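Side-chain contact in polysaccharide deacetylase-like protein (Bacillus anthracis, PDB 4V33), which probably removes acetyl groups from cell-wall polysaccharide with the help of a bound zinc ion, and is required for osmotic stability and cell shape: residues A[243-247]-A[248-252]. Residues are numbered along the deposited sequence; the frame is centred on the assembly and turned at random.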
loop_
_atom_site.group_PDB
_atom_site.type_symbol
_atom_site.label_atom_id
_atom_site.label_comp_id
_atom_site.label_asym_id
_atom_site.label_seq_id
_atom_site.Cartn_x
_atom_site.Cartn_y
_atom_site.Cartn_z
ATOM N N GLY A 243 12.505 5.833 27.016
ATOM C CA GLY A 243 11.962 6.647 25.942
ATOM C C GLY A 243 11.465 5.891 24.724
ATOM O O GLY A 243 10.875 6.497 23.824
ATOM N N SER A 244 11.724 4.580 24.674
ATOM C CA SER A 244 11.351 3.759 23.525
ATOM C C SER A 244 10.329 2.701 23.916
ATOM O O SER A 244 10.092 2.457 25.098
ATOM C CB SER A 244 12.586 3.060 22.940
ATOM O OG SER A 244 13.462 3.994 22.326
ATOM N N LEU A 245 9.729 2.074 22.909
ATOM C CA LEU A 245 8.837 0.939 23.140
ATOM C C LEU A 245 9.542 -0.192 23.872
ATOM O O LEU A 245 10.698 -0.514 23.582
ATOM C CB LEU A 245 8.304 0.415 21.811
ATOM C CG LEU A 245 7.423 1.400 21.035
ATOM C CD1 LEU A 245 7.210 0.891 19.622
ATOM C CD2 LEU A 245 6.088 1.615 21.747
ATOM N N SER A 246 8.832 -0.794 24.817
ATOM C CA SER A 246 9.333 -1.956 25.523
ATOM C C SER A 246 8.970 -3.219 24.761
ATOM O O SER A 246 8.183 -3.186 23.810
ATOM C CB SER A 246 8.728 -2.025 26.923
ATOM O OG SER A 246 7.322 -2.243 26.852
ATOM N N THR A 247 9.540 -4.337 25.192
ATOM C CA THR A 247 9.186 -5.626 24.628
ATOM C C THR A 247 7.692 -5.879 24.810
ATOM O O THR A 247 7.015 -6.310 23.876
ATOM C CB THR A 247 10.011 -6.749 25.264
ATOM O OG1 THR A 247 11.384 -6.600 24.872
ATOM C CG2 THR A 247 9.504 -8.120 24.812
ATOM N N SER A 248 7.171 -5.569 25.994
ATOM C CA SER A 248 5.743 -5.758 26.242
ATOM C C SER A 248 4.878 -4.835 25.380
ATOM O O SER A 248 3.812 -5.248 24.922
ATOM C CB SER A 248 5.403 -5.616 27.730
ATOM O OG SER A 248 5.705 -4.322 28.214
ATOM N N ASP A 249 5.333 -3.602 25.150
ATOM C CA ASP A 249 4.611 -2.677 24.268
ATOM C C ASP A 249 4.513 -3.257 22.866
ATOM O O ASP A 249 3.448 -3.269 22.250
ATOM C CB ASP A 249 5.329 -1.326 24.149
ATOM C CG ASP A 249 5.266 -0.505 25.415
ATOM O OD1 ASP A 249 4.355 -0.717 26.236
ATOM O OD2 ASP A 249 6.138 0.371 25.579
ATOM N N ILE A 250 5.647 -3.714 22.349
ATOM C CA ILE A 250 5.692 -4.275 21.007
ATOM C C ILE A 250 4.780 -5.493 20.889
ATOM O O ILE A 250 4.061 -5.646 19.903
ATOM C CB ILE A 250 7.137 -4.637 20.618
ATOM C CG1 ILE A 250 7.932 -3.352 20.383
ATOM C CG2 ILE A 250 7.157 -5.519 19.376
ATOM C CD1 ILE A 250 9.427 -3.572 20.254
ATOM N N LYS A 251 4.800 -6.355 21.899
ATOM C CA LYS A 251 3.960 -7.544 21.859
ATOM C C LYS A 251 2.477 -7.170 21.859
ATOM O O LYS A 251 1.685 -7.767 21.138
ATOM C CB LYS A 251 4.318 -8.504 22.998
ATOM C CG LYS A 251 5.594 -9.306 22.724
ATOM C CD LYS A 251 6.016 -10.135 23.930
ATOM C CE LYS A 251 7.015 -11.223 23.547
ATOM N NZ LYS A 251 8.236 -10.677 22.889
ATOM N N GLU A 252 2.110 -6.156 22.633
ATOM C CA GLU A 252 0.729 -5.682 22.648
ATOM C C GLU A 252 0.334 -5.128 21.273
ATOM O O GLU A 252 -0.752 -5.415 20.757
ATOM C CB GLU A 252 0.552 -4.617 23.731
ATOM C CG GLU A 252 -0.879 -4.210 24.005
ATOM C CD GLU A 252 -0.993 -3.265 25.193
ATOM O OE1 GLU A 252 -0.022 -3.162 25.972
ATOM O OE2 GLU A 252 -2.054 -2.628 25.346
#
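Asp249 is joined to Ser246 twice at the start of helix 247-255. Its backbone N gives a hydrogen bond to Ser246 OG at 2.9 Å. In return its OD2 accepts from Ser246 N at 3.0 Å, in a nearly straight bond (177°) that arrives from above the carboxylate plane. Ser246 OG stands between its own backbone N and carbonyl carbon (chi1 65°), and this rotation brings it to Asp249 N. Lys209 forms a salt bridge with the same OD2, probably steadying the negative charge. On the apolar side, Leu245 CD2 lies across Asp249 CB at 3.9 Å, and Met212 of helix 211-221 touches both residues. Ile250 N gives a hydrogen bond to Ser246 O, closing the first turn of the helix. Its CG1 meets Leu245 CB at 4.0 Å, an apolar contact between two buried side chains. Lys251 N donates to Thr247 O. Its side chain runs alongside Thr247, and the bend at chi4 (57°) leaves NZ 3.4 Å from Thr247 CG2. NZ is hydrogen-bonded to Ile291 O, while Thr247 OG1 bonds to Asp240. The reciprocal pair of Ser246 and Asp249 is a capping box, with Ser246 as N-cap of a helix that follows a strand of the parallel sheet in the deacetylase domain.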